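Local coordinates for protein phosphoserine phosphatase RsbX (Bacillus subtilis, PDB 3W42) that dephosphorylates the phosphoserine form of RsbS and so acts as a negative regulator of sigma-B in the general stress response, at residues Y66-C78 with I92-S106. Numbering follows the deposited sequence. Where two conformers were deposited one is given.
Sequences YASEDVESIIERC and ILKINFEQRQFTYCS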
loop_
_atom_site.group_PDB
_atom_site.type_symbol
_atom_site.label_atom_id
_atom_site.label_comp_id
_atom_site.label_asym_id
_atom_site.label_seq_id
_atom_site.Cartn_x
_atom_site.Cartn_y
_atom_site.Cartn_z
ATOM N N TYR A 66 3.854 13.790 -7.482
ATOM C CA TYR A 66 2.716 14.594 -6.989
ATOM C C TYR A 66 2.456 14.352 -5.527
ATOM O O TYR A 66 1.362 14.639 -5.052
ATOM C CB TYR A 66 1.527 14.419 -7.854
ATOM C CG TYR A 66 1.755 14.986 -9.263
ATOM C CD1 TYR A 66 1.830 16.297 -9.495
ATOM C CD2 TYR A 66 1.992 14.101 -10.358
ATOM C CE1 TYR A 66 2.099 16.783 -10.804
ATOM C CE2 TYR A 66 2.264 14.574 -11.621
ATOM C CZ TYR A 66 2.303 15.920 -11.855
ATOM O OH TYR A 66 2.594 16.430 -13.072
ATOM N N ALA A 67 3.461 13.881 -4.787
ATOM C CA ALA A 67 3.333 13.472 -3.386
ATOM C C ALA A 67 2.728 14.585 -2.521
ATOM O O ALA A 67 2.138 14.295 -1.491
ATOM C CB ALA A 67 4.636 13.088 -2.856
ATOM N N SER A 68 3.015 15.854 -2.842
ATOM C CA SER A 68 2.487 16.939 -1.986
ATOM C C SER A 68 1.005 17.165 -2.146
ATOM O O SER A 68 0.403 17.836 -1.281
ATOM C CB SER A 68 3.222 18.284 -2.275
ATOM O OG SER A 68 2.873 18.787 -3.538
ATOM N N GLU A 69 0.395 16.635 -3.189
ATOM C CA GLU A 69 -1.062 16.808 -3.374
ATOM C C GLU A 69 -1.852 15.942 -2.425
ATOM O O GLU A 69 -1.346 14.961 -1.864
ATOM C CB GLU A 69 -1.437 16.517 -4.850
ATOM C CG GLU A 69 -0.760 17.515 -5.809
ATOM C CD GLU A 69 -1.205 17.396 -7.267
ATOM O OE1 GLU A 69 -2.014 16.489 -7.602
ATOM O OE2 GLU A 69 -0.749 18.266 -8.047
ATOM N N ASP A 70 -3.123 16.230 -2.287
ATOM C CA ASP A 70 -4.001 15.342 -1.489
ATOM C C ASP A 70 -4.191 14.011 -2.191
ATOM O O ASP A 70 -4.087 13.872 -3.398
ATOM C CB ASP A 70 -5.258 16.000 -1.172
ATOM C CG ASP A 70 -5.974 16.283 -2.318
ATOM O OD1 ASP A 70 -5.647 17.229 -3.040
ATOM O OD2 ASP A 70 -6.830 15.518 -2.706
ATOM N N VAL A 71 -4.481 12.981 -1.383
ATOM C CA VAL A 71 -4.596 11.623 -1.936
ATOM C C VAL A 71 -5.572 11.477 -3.082
ATOM O O VAL A 71 -5.330 10.786 -4.039
ATOM C CB VAL A 71 -4.807 10.538 -0.868
ATOM C CG1 VAL A 71 -3.575 10.391 0.048
ATOM C CG2 VAL A 71 -6.074 10.818 -0.016
ATOM N N GLU A 72 -6.704 12.179 -3.001
ATOM C CA GLU A 72 -7.697 12.094 -4.030
ATOM C C GLU A 72 -7.210 12.765 -5.315
ATOM O O GLU A 72 -7.534 12.310 -6.421
ATOM C CB GLU A 72 -9.060 12.685 -3.581
ATOM C CG GLU A 72 -10.154 12.368 -4.400
ATOM C CD GLU A 72 -11.542 12.560 -3.688
ATOM O OE1 GLU A 72 -11.744 12.257 -2.408
ATOM O OE2 GLU A 72 -12.391 12.976 -4.504
ATOM N N SER A 73 -6.469 13.857 -5.194
ATOM C CA SER A 73 -5.846 14.435 -6.375
ATOM C C SER A 73 -4.850 13.513 -7.049
ATOM O O SER A 73 -4.830 13.371 -8.266
ATOM C CB SER A 73 -5.140 15.706 -6.000
ATOM O OG SER A 73 -4.550 16.316 -7.151
ATOM N N ILE A 74 -4.039 12.877 -6.226
ATOM C CA ILE A 74 -3.024 11.979 -6.748
ATOM C C ILE A 74 -3.716 10.799 -7.466
ATOM O O ILE A 74 -3.360 10.411 -8.589
ATOM C CB ILE A 74 -2.067 11.446 -5.667
ATOM C CG1 ILE A 74 -1.345 12.620 -4.990
ATOM C CG2 ILE A 74 -1.093 10.446 -6.303
ATOM C CD1 ILE A 74 -0.502 12.193 -3.800
ATOM N N ILE A 75 -4.743 10.199 -6.820
ATOM C CA ILE A 75 -5.373 9.034 -7.412
ATOM C C ILE A 75 -6.069 9.370 -8.712
ATOM O O ILE A 75 -6.110 8.534 -9.611
ATOM C CB ILE A 75 -6.270 8.309 -6.388
ATOM C CG1 ILE A 75 -6.348 6.810 -6.808
ATOM C CG2 ILE A 75 -7.594 8.943 -6.267
ATOM C CD1 ILE A 75 -7.064 5.942 -5.701
ATOM N N GLU A 76 -6.594 10.604 -8.834
ATOM C CA GLU A 76 -7.228 10.979 -10.104
ATOM C C GLU A 76 -6.193 11.153 -11.219
ATOM O O GLU A 76 -6.504 10.770 -12.355
ATOM C CB GLU A 76 -8.077 12.245 -9.886
ATOM C CG GLU A 76 -8.582 12.814 -11.178
ATOM C CD GLU A 76 -9.435 11.906 -12.046
ATOM O OE1 GLU A 76 -9.919 10.763 -11.557
ATOM O OE2 GLU A 76 -9.642 12.292 -13.208
ATOM N N ARG A 77 -5.019 11.668 -10.919
ATOM C CA ARG A 77 -3.981 11.661 -11.915
ATOM C C ARG A 77 -3.670 10.236 -12.362
ATOM O O ARG A 77 -3.401 9.976 -13.543
ATOM C CB ARG A 77 -2.688 12.316 -11.389
ATOM C CG ARG A 77 -2.800 13.793 -11.112
ATOM C CD ARG A 77 -1.458 14.356 -10.676
ATOM N NE ARG A 77 -1.482 15.765 -10.358
ATOM C CZ ARG A 77 -1.291 16.753 -11.221
ATOM N NH1 ARG A 77 -1.148 16.535 -12.518
ATOM N NH2 ARG A 77 -1.240 18.006 -10.774
ATOM N N CYS A 78 -3.582 9.351 -11.378
ATOM C CA CYS A 78 -3.357 7.933 -11.670
ATOM C C CYS A 78 -4.448 7.375 -12.570
ATOM O O CYS A 78 -4.150 6.716 -13.577
ATOM C CB CYS A 78 -3.280 7.124 -10.399
ATOM S SG CYS A 78 -1.803 7.493 -9.388
ATOM N N ILE A 92 -3.373 4.617 -1.880
ATOM C CA ILE A 92 -2.472 5.712 -1.603
ATOM C C ILE A 92 -2.719 6.217 -0.182
ATOM O O ILE A 92 -3.853 6.468 0.218
ATOM C CB ILE A 92 -2.669 6.881 -2.571
ATOM C CG1 ILE A 92 -2.475 6.376 -4.017
ATOM C CG2 ILE A 92 -1.605 7.978 -2.340
ATOM C CD1 ILE A 92 -2.690 7.490 -5.093
ATOM N N LEU A 93 -1.644 6.314 0.605
ATOM C CA LEU A 93 -1.657 6.699 2.005
ATOM C C LEU A 93 -0.712 7.862 2.210
ATOM O O LEU A 93 0.459 7.798 1.821
ATOM C CB LEU A 93 -1.212 5.524 2.851
ATOM C CG LEU A 93 -1.064 5.738 4.355
ATOM C CD1 LEU A 93 -2.402 6.069 5.013
ATOM C CD2 LEU A 93 -0.428 4.549 5.033
ATOM N N LYS A 94 -1.161 8.899 2.902
ATOM C CA LYS A 94 -0.313 9.991 3.376
ATOM C C LYS A 94 -0.453 10.097 4.879
ATOM O O LYS A 94 -1.536 9.894 5.432
ATOM C CB LYS A 94 -0.672 11.311 2.701
ATOM C CG LYS A 94 -0.160 11.443 1.253
ATOM C CD LYS A 94 -0.695 12.666 0.509
ATOM C CE LYS A 94 -0.306 13.992 1.168
ATOM N NZ LYS A 94 1.060 14.390 0.919
ATOM N N ILE A 95 0.642 10.429 5.544
ATOM C CA ILE A 95 0.686 10.582 6.995
ATOM C C ILE A 95 1.375 11.874 7.335
ATOM O O ILE A 95 2.455 12.155 6.851
ATOM C CB ILE A 95 1.348 9.404 7.706
ATOM C CG1 ILE A 95 0.784 8.072 7.248
ATOM C CG2 ILE A 95 1.284 9.657 9.199
ATOM C CD1 ILE A 95 1.435 6.816 7.875
ATOM N N ASN A 96 0.759 12.676 8.217
ATOM C CA ASN A 96 1.411 13.828 8.818
ATOM C C ASN A 96 1.755 13.463 10.284
ATOM O O ASN A 96 0.856 13.172 11.075
ATOM C CB ASN A 96 0.474 15.072 8.770
ATOM C CG ASN A 96 1.198 16.229 9.373
ATOM O OD1 ASN A 96 1.327 16.345 10.584
ATOM N ND2 ASN A 96 1.779 17.114 8.492
ATOM N N PHE A 97 3.030 13.431 10.581
ATOM C CA PHE A 97 3.461 12.910 11.868
ATOM C C PHE A 97 3.126 13.852 13.030
ATOM O O PHE A 97 2.694 13.364 14.082
ATOM C CB PHE A 97 4.946 12.586 11.919
ATOM C CG PHE A 97 5.377 11.618 10.835
ATOM C CD1 PHE A 97 4.696 10.425 10.674
ATOM C CD2 PHE A 97 6.460 11.865 9.999
ATOM C CE1 PHE A 97 5.142 9.496 9.709
ATOM C CE2 PHE A 97 6.838 10.980 9.078
ATOM C CZ PHE A 97 6.219 9.795 8.935
ATOM N N GLU A 98 3.330 15.167 12.881
ATOM C CA GLU A 98 3.049 16.108 13.964
ATOM C C GLU A 98 1.583 16.019 14.423
ATOM O O GLU A 98 1.306 16.116 15.648
ATOM C CB GLU A 98 3.432 17.508 13.519
ATOM C CG GLU A 98 3.365 18.573 14.682
ATOM C CD GLU A 98 2.053 19.282 14.798
ATOM O OE1 GLU A 98 1.291 19.379 13.770
ATOM O OE2 GLU A 98 1.847 19.835 15.919
ATOM N N GLN A 99 0.661 15.892 13.456
ATOM C CA GLN A 99 -0.731 15.827 13.743
ATOM C C GLN A 99 -1.155 14.409 14.066
ATOM O O GLN A 99 -2.327 14.174 14.436
ATOM C CB GLN A 99 -1.542 16.328 12.584
ATOM C CG GLN A 99 -1.350 17.762 12.288
ATOM C CD GLN A 99 -2.324 18.318 11.224
ATOM O OE1 GLN A 99 -3.311 17.676 10.732
ATOM N NE2 GLN A 99 -2.075 19.545 10.887
ATOM N N ARG A 100 -0.313 13.393 13.845
ATOM C CA ARG A 100 -0.706 11.964 13.833
ATOM C C ARG A 100 -1.986 11.806 13.046
ATOM O O ARG A 100 -2.942 11.192 13.505
ATOM C CB ARG A 100 -0.768 11.322 15.217
ATOM C CG ARG A 100 0.590 11.224 15.885
ATOM C CD ARG A 100 0.571 10.228 17.034
ATOM N NE ARG A 100 1.862 9.982 17.661
ATOM C CZ ARG A 100 2.389 10.707 18.625
ATOM N NH1 ARG A 100 1.692 11.752 19.130
ATOM N NH2 ARG A 100 3.556 10.425 19.109
ATOM N N GLN A 101 -1.988 12.299 11.818
ATOM C CA GLN A 101 -3.168 12.223 10.962
ATOM C C GLN A 101 -2.793 11.444 9.690
ATOM O O GLN A 101 -1.746 11.678 9.107
ATOM C CB GLN A 101 -3.670 13.588 10.597
ATOM C CG GLN A 101 -5.069 13.522 9.908
ATOM C CD GLN A 101 -5.696 14.876 9.698
ATOM O OE1 GLN A 101 -6.704 15.229 10.388
ATOM N NE2 GLN A 101 -5.179 15.624 8.734
ATOM N N PHE A 102 -3.672 10.557 9.244
ATOM C CA PHE A 102 -3.500 9.948 7.957
ATOM C C PHE A 102 -4.653 10.218 7.055
ATOM O O PHE A 102 -5.788 10.448 7.505
ATOM C CB PHE A 102 -3.205 8.427 8.102
ATOM C CG PHE A 102 -4.361 7.573 8.501
ATOM C CD1 PHE A 102 -5.211 7.027 7.579
ATOM C CD2 PHE A 102 -4.584 7.318 9.849
ATOM C CE1 PHE A 102 -6.211 6.232 7.924
ATOM C CE2 PHE A 102 -5.628 6.461 10.253
ATOM C CZ PHE A 102 -6.383 5.899 9.243
ATOM N N THR A 103 -4.382 10.147 5.745
ATOM C CA THR A 103 -5.400 10.273 4.741
ATOM C C THR A 103 -5.170 9.079 3.746
ATOM O O THR A 103 -4.028 8.709 3.450
ATOM C CB THR A 103 -5.344 11.567 4.020
ATOM O OG1 THR A 103 -4.029 11.872 3.565
ATOM C CG2 THR A 103 -5.895 12.732 4.865
ATOM N N TYR A 104 -6.249 8.515 3.258
ATOM C CA TYR A 104 -6.202 7.287 2.484
ATOM C C TYR A 104 -7.242 7.278 1.424
ATOM O O TYR A 104 -8.423 7.604 1.673
ATOM C CB TYR A 104 -6.439 6.072 3.446
ATOM C CG TYR A 104 -6.427 4.737 2.773
ATOM C CD1 TYR A 104 -5.210 4.201 2.307
ATOM C CD2 TYR A 104 -7.596 4.036 2.528
ATOM C CE1 TYR A 104 -5.196 2.954 1.682
ATOM C CE2 TYR A 104 -7.573 2.793 1.875
ATOM C CZ TYR A 104 -6.357 2.273 1.464
ATOM O OH TYR A 104 -6.270 1.065 0.822
ATOM N N CYS A 105 -6.873 6.856 0.211
ATOM C CA CYS A 105 -7.808 6.714 -0.882
ATOM C C CYS A 105 -7.372 5.516 -1.701
ATOM O O CYS A 105 -6.187 5.335 -1.974
ATOM C CB CYS A 105 -7.889 7.952 -1.710
ATOM S SG CYS A 105 -9.174 8.009 -2.959
ATOM N N SER A 106 -8.341 4.722 -2.154
ATOM C CA SER A 106 -8.094 3.456 -2.832
ATOM C C SER A 106 -9.191 3.153 -3.817
ATOM O O SER A 106 -10.369 3.496 -3.586
ATOM C CB SER A 106 -8.023 2.394 -1.745
ATOM O OG SER A 106 -7.856 1.099 -2.258
HETATM O O HOH W 1 -4.357 13.750 1.531
#
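Val-71, in the first turn of helix 71-81, rests on the hairpin formed by strands 88-96 and 101-107, and its two methyls divide the work. CG1 lies against the aliphatic chain of Lys-94 (3.7 Å to CD) and against CG2 of Ile-92, while CG2 meets CB of Cys-105 at 3.8 Å. A short branched residue suits this place, where the CA atoms of Val-71 and Cys-105 are 6.0 Å apart. One turn on, CD1 of Ile-92 reaches up between Ile-74 and Ile-75, 3.6 Å from CG2 of Ile-74; with CG1 anti to its carbonyl carbon (chi1 -57°) and the chain then extended, this isoleucine is long enough to probe the helix. Ile-75 sends CG2 to SG of Cys-105; a cysteine, compact and largely apolar, suits a buried strand position facing the helix.

The polar contacts across the interface lie at the helix start. In the conformer given, Lys-94 runs past Val-71 and bends at its last two torsions, so that NZ gives a short hydrogen bond, 2.6 Å, to O of Ala-67 in the turn before the helix; a longer, weak ion pair joins NZ to Glu-37. A water accepts from N of Val-71 and hydrogen-bonds OG1 of Thr-103, linking the first turn to the strand. Bonds within 66-78 hold the helix's first turns: Asp-70 is the N-cap, its OD2 receiving N of Ser-73 from above the carboxylate plane. Glu-69 is gripped side-on by NE and NH2 of Arg-77, and, in the conformer given, OG of Ser-73 reaches OE1 of Glu-69 from the face opposite NE of Arg-77.

Helix 49-65 covers Ile-74 and Ile-92 through Val-63. Segment 71-78 runs at 25° to strand 101-106, with the axes 8.1 Å apart, a helix layer on an antiparallel sheet, as in the alpha-beta-beta-alpha sandwich of PPM (PP2C-type) phosphatases.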